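Local coordinates for sugar isomerase (Sinorhizobium meliloti, PDB 3QC0), which binds zinc in a TIM barrel and probably interconverts sugar isomers, at residues A43-L47 with G48-R52; N156-G159 with Q160-I164; K230-R233 with R234-A238. One frame throughout, in Å; residues are numbered along the deposited sequence.

Interaction 1 of 3, residues A43-L47 with G48-R52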
ATOM      1  N   ALA A  43      16.575 -14.519  21.806  1.00 24.51           N
ATOM      2  CA  ALA A  43      16.496 -14.277  23.238  1.00 26.08           C
ATOM      3  C   ALA A  43      15.974 -15.513  23.942  1.00 27.38           C
ATOM      4  O   ALA A  43      16.425 -15.836  25.065  1.00 28.61           O
ATOM      5  CB  ALA A  43      15.592 -13.129  23.588  1.00 25.44           C
ATOM      6  N   ALA A  44      15.026 -16.209  23.324  1.00 27.97           N
ATOM      7  CA  ALA A  44      14.416 -17.404  23.992  1.00 29.46           C
ATOM      8  C   ALA A  44      15.414 -18.545  24.205  1.00 30.97           C
ATOM      9  O   ALA A  44      15.287 -19.280  25.223  1.00 32.64           O
ATOM     10  CB  ALA A  44      13.231 -17.908  23.217  1.00 30.00           C
ATOM     11  N   ILE A  45      16.353 -18.728  23.267  1.00 30.66           N
ATOM     12  CA  ILE A  45      17.441 -19.733  23.360  1.00 31.47           C
ATOM     13  C   ILE A  45      18.672 -19.192  24.104  1.00 31.22           C
ATOM     14  O   ILE A  45      19.373 -19.944  24.813  1.00 31.90           O
ATOM     15  CB  ILE A  45      17.843 -20.326  21.961  1.00 31.39           C
ATOM     16  CG1 ILE A  45      18.651 -21.624  22.127  1.00 33.74           C
ATOM     17  CG2 ILE A  45      18.656 -19.375  21.094  1.00 28.92           C
ATOM     18  CD1 ILE A  45      18.957 -22.312  20.827  1.00 33.73           C
ATOM     19  N   GLY A  46      18.912 -17.891  23.956  1.00 30.32           N
ATOM     20  CA  GLY A  46      20.047 -17.194  24.499  1.00 29.01           C
ATOM     21  C   GLY A  46      21.039 -16.838  23.412  1.00 28.31           C
ATOM     22  O   GLY A  46      21.386 -17.656  22.582  1.00 27.07           O
ATOM     23  N   LEU A  47      21.473 -15.579  23.393  1.00 27.60           N
ATOM     24  CA  LEU A  47      22.389 -15.117  22.360  1.00 27.69           C
ATOM     25  C   LEU A  47      23.653 -15.939  22.255  1.00 28.66           C
ATOM     26  O   LEU A  47      24.119 -16.215  21.156  1.00 28.21           O
ATOM     27  CB  LEU A  47      22.753 -13.640  22.588  1.00 26.49           C
ATOM     28  CG  LEU A  47      23.684 -12.964  21.575  1.00 26.34           C
ATOM     29  CD1 LEU A  47      23.050 -12.955  20.167  1.00 23.98           C
ATOM     30  CD2 LEU A  47      24.019 -11.531  22.013  1.00 24.40           C
ATOM     31  N   GLY A  48      24.213 -16.370  23.394  1.00 30.24           N
ATOM     32  CA  GLY A  48      25.445 -17.139  23.342  1.00 31.83           C
ATOM     33  C   GLY A  48      25.271 -18.491  22.683  1.00 31.62           C
ATOM     34  O   GLY A  48      26.084 -18.903  21.853  1.00 31.25           O
ATOM     35  N   GLU A  49      24.192 -19.181  23.029  1.00 31.78           N
ATOM     36  CA  GLU A  49      23.896 -20.468  22.417  1.00 32.61           C
ATOM     37  C   GLU A  49      23.558 -20.287  20.944  1.00 30.87           C
ATOM     38  O   GLU A  49      23.998 -21.061  20.097  1.00 30.11           O
ATOM     39  CB  GLU A  49      22.757 -21.176  23.166  1.00 33.51           C
ATOM     40  CG  GLU A  49      22.354 -22.517  22.617  1.00 35.32           C
ATOM     41  CD  GLU A  49      23.464 -23.581  22.608  1.00 38.44           C
ATOM     42  OE1 GLU A  49      24.519 -23.392  23.250  1.00 38.70           O
ATOM     43  OE2 GLU A  49      23.278 -24.593  21.911  1.00 38.81           O
ATOM     44  N   ALA A  50      22.803 -19.238  20.619  1.00 29.50           N
ATOM     45  CA  ALA A  50      22.508 -19.021  19.230  1.00 28.09           C
ATOM     46  C   ALA A  50      23.789 -18.840  18.425  1.00 27.48           C
ATOM     47  O   ALA A  50      23.921 -19.384  17.363  1.00 26.79           O
ATOM     48  CB  ALA A  50      21.538 -17.781  19.050  1.00 26.66           C
ATOM     49  N   GLY A  51      24.731 -18.037  18.906  1.00 27.91           N
ATOM     50  CA  GLY A  51      25.980 -17.827  18.160  1.00 29.41           C
ATOM     51  C   GLY A  51      26.844 -19.092  18.094  1.00 31.16           C
ATOM     52  O   GLY A  51      27.542 -19.334  17.107  1.00 30.77           O
ATOM     53  N   ARG A  52      26.804 -19.903  19.145  1.00 33.65           N
ATOM     54  CA  ARG A  52      27.537 -21.174  19.120  1.00 35.52           C
ATOM     55  C   ARG A  52      27.007 -22.073  18.000  1.00 34.83           C
ATOM     56  O   ARG A  52      27.798 -22.628  17.225  1.00 33.57           O
ATOM     57  CB  ARG A  52      27.432 -21.875  20.463  1.00 37.26           C
ATOM     58  CG  ARG A  52      28.290 -23.157  20.528  1.00 43.23           C
ATOM     59  CD  ARG A  52      27.873 -24.099  21.670  1.00 48.50           C
ATOM     60  NE  ARG A  52      26.567 -24.732  21.454  1.00 50.31           N
ATOM     61  CZ  ARG A  52      26.309 -25.693  20.561  1.00 53.13           C
ATOM     62  NH1 ARG A  52      27.264 -26.168  19.763  1.00 55.69           N
ATOM     63  NH2 ARG A  52      25.079 -26.179  20.458  1.00 52.93           N
TER
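At the joint between two consecutive helices, 39-45 and 47-57, Ile45 touches Glu49 and Ala50 in the first turn of the second helix. Ile45 forks across that turn: its CG1 arm lies 3.8 Å from Glu49 CG, while the CG2 branch sits 3.9 Å from Ala50 CB. The longer branch leads to Glu49 because CG1 stands anti to the backbone N (chi1 -163°). Glu49 meets the isoleucine with its CG; the chain then bends at chi2 and its carboxylate turns to Arg52, whose NE and NH2 grip OE1 and OE2 side-on, the NH2 to OE2 bond measuring 2.8 Å. With an alanine here, the Arg52 guanidinium would probably lose its paired acceptor and the CG1 arm of Ile45 its CG neighbour. Gly46, with positive phi (107°), accepts through its O from Ala50 N at 2.9 Å, opening the i to i+4 ladder that Gly51 N continues to Leu47 O. Phe20 of helix 20-29 touches both Ile45 and Ala50. A glycine with positive phi that ends one helix and N-caps the next here joins two helices of the layer round the strands of a TIM barrel.

Interaction 2 of 3, residues N156-G159 with Q160-I164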
ATOM      1  N   ASN A 156       8.029   3.568   3.146  1.00 11.93           N
ATOM      2  CA  ASN A 156       7.068   2.806   2.367  1.00 11.25           C
ATOM      3  C   ASN A 156       7.331   2.623   0.891  1.00 11.65           C
ATOM      4  O   ASN A 156       6.515   1.990   0.211  1.00 11.94           O
ATOM      5  CB  ASN A 156       5.692   3.436   2.556  1.00 11.45           C
ATOM      6  CG  ASN A 156       5.288   3.438   4.005  1.00 11.06           C
ATOM      7  OD1 ASN A 156       5.234   4.491   4.644  1.00 11.91           O
ATOM      8  ND2 ASN A 156       5.084   2.230   4.566  1.00 11.38           N
ATOM      9  N   THR A 157       8.424   3.191   0.363  1.00 11.23           N
ATOM     10  CA  THR A 157       8.815   2.937  -1.027  1.00 11.78           C
ATOM     11  C   THR A 157      10.325   2.718  -1.078  1.00 12.06           C
ATOM     12  O   THR A 157      11.086   3.262  -0.250  1.00 12.41           O
ATOM     13  CB  THR A 157       8.424   4.068  -1.992  1.00 12.13           C
ATOM     14  OG1 THR A 157       9.282   5.201  -1.780  1.00 12.47           O
ATOM     15  CG2 THR A 157       6.878   4.384  -1.885  1.00 13.56           C
ATOM     16  N   LEU A 158      10.756   1.914  -2.035  1.00 11.14           N
ATOM     17  CA  LEU A 158      12.185   1.729  -2.225  1.00 12.51           C
ATOM     18  C   LEU A 158      12.862   3.062  -2.563  1.00 13.14           C
ATOM     19  O   LEU A 158      13.975   3.313  -2.087  1.00 13.80           O
ATOM     20  CB  LEU A 158      12.429   0.678  -3.291  1.00 13.33           C
ATOM     21  CG  LEU A 158      13.873   0.325  -3.610  1.00 14.14           C
ATOM     22  CD1 LEU A 158      14.643  -0.144  -2.366  1.00 13.97           C
ATOM     23  CD2 LEU A 158      13.860  -0.778  -4.712  1.00 14.83           C
ATOM     24  N   GLY A 159      12.232   3.920  -3.366  1.00 13.33           N
ATOM     25  CA  GLY A 159      12.778   5.219  -3.668  1.00 13.73           C
ATOM     26  C   GLY A 159      13.032   6.075  -2.433  1.00 14.19           C
ATOM     27  O   GLY A 159      14.058   6.704  -2.302  1.00 14.61           O
ATOM     28  N   GLN A 160      12.081   6.071  -1.508  1.00 13.52           N
ATOM     29  CA  GLN A 160      12.215   6.798  -0.283  1.00 13.10           C
ATOM     30  C   GLN A 160      13.345   6.190   0.549  1.00 13.05           C
ATOM     31  O   GLN A 160      14.134   6.917   1.146  1.00 13.53           O
ATOM     32  CB  GLN A 160      10.887   6.770   0.468  1.00 12.58           C
ATOM     33  CG  GLN A 160      10.936   7.410   1.841  1.00 13.65           C
ATOM     34  CD  GLN A 160       9.757   7.010   2.718  1.00 12.13           C
ATOM     35  OE1 GLN A 160       9.049   6.055   2.394  1.00 14.20           O
ATOM     36  NE2 GLN A 160       9.590   7.699   3.852  1.00 14.68           N
ATOM     37  N   ALA A 161      13.379   4.857   0.657  1.00 12.47           N
ATOM     38  CA  ALA A 161      14.462   4.198   1.407  1.00 11.62           C
ATOM     39  C   ALA A 161      15.822   4.600   0.864  1.00 12.72           C
ATOM     40  O   ALA A 161      16.778   4.872   1.615  1.00 13.77           O
ATOM     41  CB  ALA A 161      14.284   2.674   1.406  1.00 13.55           C
ATOM     42  N   LEU A 162      15.927   4.582  -0.456  1.00 13.24           N
ATOM     43  CA  LEU A 162      17.191   4.983  -1.096  1.00 14.34           C
ATOM     44  C   LEU A 162      17.522   6.462  -0.882  1.00 15.30           C
ATOM     45  O   LEU A 162      18.688   6.820  -0.713  1.00 16.64           O
ATOM     46  CB  LEU A 162      17.172   4.605  -2.580  1.00 14.95           C
ATOM     47  CG  LEU A 162      17.118   3.092  -2.868  1.00 14.81           C
ATOM     48  CD1 LEU A 162      16.832   2.810  -4.356  1.00 15.57           C
ATOM     49  CD2 LEU A 162      18.452   2.402  -2.425  1.00 15.25           C
ATOM     50  N   ASP A 163      16.522   7.333  -0.885  1.00 15.28           N
ATOM     51  CA  ASP A 163      16.724   8.742  -0.538  1.00 16.17           C
ATOM     52  C   ASP A 163      17.355   8.876   0.848  1.00 17.22           C
ATOM     53  O   ASP A 163      18.280   9.676   1.058  1.00 18.42           O
ATOM     54  CB  ASP A 163      15.418   9.529  -0.550  1.00 16.54           C
ATOM     55  CG  ASP A 163      14.883   9.796  -1.951  1.00 18.61           C
ATOM     56  OD1 ASP A 163      15.558   9.558  -2.988  1.00 20.00           O
ATOM     57  OD2 ASP A 163      13.700  10.247  -1.999  1.00 20.07           O
ATOM     58  N   ILE A 164      16.893   8.067   1.797  1.00 16.94           N
ATOM     59  CA  ILE A 164      17.454   8.119   3.124  1.00 18.29           C
ATOM     60  C   ILE A 164      18.895   7.606   3.103  1.00 18.52           C
ATOM     61  O   ILE A 164      19.736   8.187   3.766  1.00 19.50           O
ATOM     62  CB  ILE A 164      16.594   7.306   4.132  1.00 17.86           C
ATOM     63  CG1 ILE A 164      15.167   7.892   4.223  1.00 17.35           C
ATOM     64  CG2 ILE A 164      17.299   7.181   5.511  1.00 18.15           C
ATOM     65  CD1 ILE A 164      14.152   7.008   4.960  1.00 19.65           C
TER
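Thr157 and Gln160 cross at about a right angle at the N-terminus of helix 158-168. The threonine hydroxyl OG1 accepts from Gln160 N at 2.9 Å with an N-H...O angle of 157°, the N-cap bond. A chi1 of 73° makes this possible by setting OG1 between the backbone N and the carbonyl carbon, on the side of the first turn. OG1 also lies 3.2 Å from Gln160 CB, so the threonine hydroxyl touches the base of the glutamine side chain. Beyond CB the glutamine runs back past the cap: its CG is anti to the backbone N and the chain stays extended, carrying OE1 to within 2.8 Å of Asn156 N. That bond is nearly straight at the hydrogen (165°), although the donor is tilted out of the amide's carbonyl plane. With NE2 bonded to Cys154 O, both ends of the amide are used, which fixes its rotation. The Asn156 amide is held by other partners: ND2 by Ala153 O and Leu144 O, OD1 by Arg118 NH2.

On another flank Leu158 and Leu162 meet obliquely, Leu158 CG lying 3.9 Å from Leu162 CD1; both pack on Val174 of strand 172-177 and Gln190 of helix 187-196. Asp163 N bonds Gly159 O at 2.9 Å, and Arg193 ties the same turn down by a salt bridge to Asp163 OD1 and a hydrogen bond to Gly159 O. Trp183 of the second subunit packs on Asn156 and Thr157, placing the cap at the dimer contact. A threonine N-cap, with the glutamine reaching back to the preceding loop, here starts the helix of a beta-alpha-beta unit in the TIM barrel, between strands 139-141 and 172-177.

Interaction 3 of 3, residues K230-R233 with R234-A238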
ATOM      1  N   LYS A 230      10.488 -14.087 -10.599  1.00 20.16           N
ATOM      2  CA  LYS A 230      11.575 -14.284 -11.554  1.00 22.53           C
ATOM      3  C   LYS A 230      12.080 -12.944 -12.074  1.00 21.22           C
ATOM      4  O   LYS A 230      13.275 -12.686 -12.104  1.00 22.26           O
ATOM      5  CB  LYS A 230      11.083 -15.186 -12.700  1.00 24.81           C
ATOM      6  CG  LYS A 230      12.008 -15.469 -13.873  1.00 32.14           C
ATOM      7  CD  LYS A 230      11.168 -16.061 -15.103  1.00 37.82           C
ATOM      8  CE  LYS A 230      11.925 -17.051 -16.010  1.00 42.98           C
ATOM      9  NZ  LYS A 230      11.016 -17.940 -16.880  1.00 44.42           N
ATOM     10  N   GLY A 231      11.152 -12.077 -12.484  1.00 21.09           N
ATOM     11  CA  GLY A 231      11.511 -10.768 -13.006  1.00 19.99           C
ATOM     12  C   GLY A 231      12.209  -9.851 -12.004  1.00 20.18           C
ATOM     13  O   GLY A 231      13.190  -9.182 -12.316  1.00 19.53           O
ATOM     14  N   ILE A 232      11.698  -9.811 -10.785  1.00 18.18           N
ATOM     15  CA  ILE A 232      12.305  -9.010  -9.746  1.00 17.08           C
ATOM     16  C   ILE A 232      13.746  -9.529  -9.494  1.00 18.32           C
ATOM     17  O   ILE A 232      14.688  -8.737  -9.406  1.00 19.64           O
ATOM     18  CB  ILE A 232      11.464  -9.013  -8.450  1.00 16.56           C
ATOM     19  CG1 ILE A 232      10.130  -8.241  -8.665  1.00 16.41           C
ATOM     20  CG2 ILE A 232      12.258  -8.441  -7.263  1.00 17.83           C
ATOM     21  CD1 ILE A 232       9.167  -8.318  -7.480  1.00 17.12           C
ATOM     22  N   ARG A 233      13.900 -10.849  -9.373  1.00 18.35           N
ATOM     23  CA  ARG A 233      15.227 -11.423  -9.072  1.00 19.10           C
ATOM     24  C   ARG A 233      16.183 -11.124 -10.202  1.00 20.05           C
ATOM     25  O   ARG A 233      17.345 -10.828  -9.927  1.00 21.95           O
ATOM     26  CB  ARG A 233      15.165 -12.903  -8.809  1.00 19.21           C
ATOM     27  CG  ARG A 233      16.549 -13.533  -8.532  1.00 20.54           C
ATOM     28  CD  ARG A 233      17.165 -13.058  -7.225  1.00 20.93           C
ATOM     29  NE  ARG A 233      18.546 -13.558  -7.079  1.00 20.69           N
ATOM     30  CZ  ARG A 233      19.296 -13.363  -6.001  1.00 23.72           C
ATOM     31  NH1 ARG A 233      18.828 -12.700  -4.946  1.00 22.60           N
ATOM     32  NH2 ARG A 233      20.546 -13.831  -5.978  1.00 25.20           N
ATOM     33  N   ARG A 234      15.729 -11.221 -11.451  1.00 21.35           N
ATOM     34  CA  ARG A 234      16.605 -10.901 -12.584  1.00 23.15           C
ATOM     35  C   ARG A 234      17.074  -9.455 -12.511  1.00 21.92           C
ATOM     36  O   ARG A 234      18.239  -9.131 -12.785  1.00 23.40           O
ATOM     37  CB  ARG A 234      15.929 -11.162 -13.947  1.00 25.30           C
ATOM     38  CG  ARG A 234      15.733 -12.631 -14.297  1.00 32.56           C
ATOM     39  CD  ARG A 234      15.330 -12.806 -15.794  1.00 40.25           C
ATOM     40  NE  ARG A 234      14.481 -11.686 -16.259  1.00 46.86           N
ATOM     41  CZ  ARG A 234      13.137 -11.677 -16.337  1.00 48.79           C
ATOM     42  NH1 ARG A 234      12.405 -12.749 -16.029  1.00 49.95           N
ATOM     43  NH2 ARG A 234      12.516 -10.579 -16.753  1.00 49.53           N
ATOM     44  N   ARG A 235      16.180  -8.557 -12.140  1.00 21.20           N
ATOM     45  CA  ARG A 235      16.558  -7.170 -11.982  1.00 20.80           C
ATOM     46  C   ARG A 235      17.511  -6.942 -10.804  1.00 20.47           C
ATOM     47  O   ARG A 235      18.433  -6.140 -10.900  1.00 20.90           O
ATOM     48  CB  ARG A 235      15.302  -6.298 -11.818  1.00 21.30           C
ATOM     49  CG  ARG A 235      14.485  -6.206 -13.115  1.00 23.54           C
ATOM     50  CD  ARG A 235      13.288  -5.358 -12.894  1.00 26.26           C
ATOM     51  NE  ARG A 235      12.469  -5.246 -14.105  1.00 30.42           N
ATOM     52  CZ  ARG A 235      12.786  -4.535 -15.177  1.00 35.19           C
ATOM     53  NH1 ARG A 235      13.943  -3.852 -15.249  1.00 36.63           N
ATOM     54  NH2 ARG A 235      11.922  -4.516 -16.210  1.00 37.81           N
ATOM     55  N   ILE A 236      17.298  -7.645  -9.693  1.00 19.50           N
ATOM     56  CA  ILE A 236      18.209  -7.544  -8.545  1.00 19.15           C
ATOM     57  C   ILE A 236      19.640  -8.050  -8.890  1.00 20.63           C
ATOM     58  O   ILE A 236      20.651  -7.383  -8.565  1.00 21.89           O
ATOM     59  CB  ILE A 236      17.591  -8.243  -7.305  1.00 19.20           C
ATOM     60  CG1 ILE A 236      16.418  -7.398  -6.746  1.00 16.84           C
ATOM     61  CG2 ILE A 236      18.640  -8.452  -6.235  1.00 19.27           C
ATOM     62  CD1 ILE A 236      15.617  -8.120  -5.636  1.00 17.60           C
ATOM     63  N   GLU A 237      19.695  -9.161  -9.598  1.00 21.18           N
ATOM     64  CA  GLU A 237      20.976  -9.731 -10.076  1.00 22.83           C
ATOM     65  C   GLU A 237      21.641  -8.779 -11.070  1.00 23.99           C
ATOM     66  O   GLU A 237      22.856  -8.561 -10.991  1.00 25.92           O
ATOM     67  CB  GLU A 237      20.739 -11.102 -10.676  1.00 23.20           C
ATOM     68  CG  GLU A 237      20.455 -12.175  -9.608  1.00 24.14           C
ATOM     69  CD  GLU A 237      20.117 -13.520 -10.176  1.00 28.84           C
ATOM     70  OE1 GLU A 237      20.095 -13.661 -11.418  1.00 38.45           O
ATOM     71  OE2 GLU A 237      19.823 -14.455  -9.405  1.00 31.18           O
ATOM     72  N   ALA A 238      20.860  -8.201 -11.994  1.00 24.98           N
ATOM     73  CA  ALA A 238      21.416  -7.212 -12.957  1.00 24.78           C
ATOM     74  C   ALA A 238      21.949  -5.966 -12.281  1.00 25.07           C
ATOM     75  O   ALA A 238      22.942  -5.380 -12.742  1.00 25.98           O
ATOM     76  CB  ALA A 238      20.402  -6.853 -14.040  1.00 24.28           C
TER
HETATM   77  O   HOH W   1      22.071 -15.533  -8.006  1.00 53.07           O
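Lys230 meets Arg234 one turn further along helix 229-238, its aliphatic part lying at the edge of the guanidinium: Lys230 CG is 3.5 Å from Arg234 NH1. The like charges diverge, with Lys230 NZ 5.4 Å from Arg234 NH1. Gly231 CA lies over one face of the same guanidinium, 3.5 Å above the plane and displaced from the middle of the group. The arginine reaches back over the glycine through a bend at chi3 (-34°), and the backbone there is held by Arg234 N bonding to Lys230 O.

Ile232 and Ile236 run alongside each other in the same direction, with Ile232 CG2 3.7 Å from Ile236 CD1. This is the helix face that packs on helix 187-196, through Leu187 and Ile191, within the beta-alpha-beta unit of the TIM barrel that links strands 200-205 and 245-247.

Arg233 closes the series with an i to i+4 salt bridge. Its NE donates to Glu237 OE2 at 2.8 Å, close to the guanidinium plane, but meets the carboxylate on its anti side, with the two planes 85° apart. The arginine chain bends at chi2 (67°), sending its far end along the helix toward the glutamate. Water 1 accepts from Arg233 NH2 at 3.1 Å and donates to Glu237 OE2 at 2.9 Å, bridging the pair a second time. Arg233 also bonds to Gly243 O through NH2 and to His203 ND1 through NH1, anchoring the guanidinium to the following loop and to strand 200-205.

How the interactions relate
Along the chain the three contacts come in series, all in the helical layer around one eight-stranded parallel TIM barrel. Interaction 1, at the joint of helices 39-45 and 47-57, follows strand 34-36 and lies across the chain's centre from the others, with centres 33 Å from interaction 2 and 34 Å from interaction 3. Interactions 2 and 3 lie closer, about 7 Å between nearest atoms; helix 187-196 receives side chains from both. Each belongs to a beta-alpha-beta unit and has a side chain about 12 Å from the zinc. Between side chains, interaction 2 comes within about 9 Å of the zinc ligands Glu142 and Asp177, and interaction 3 of Asp177 and His204, whereas interaction 1 lies away from the metal site.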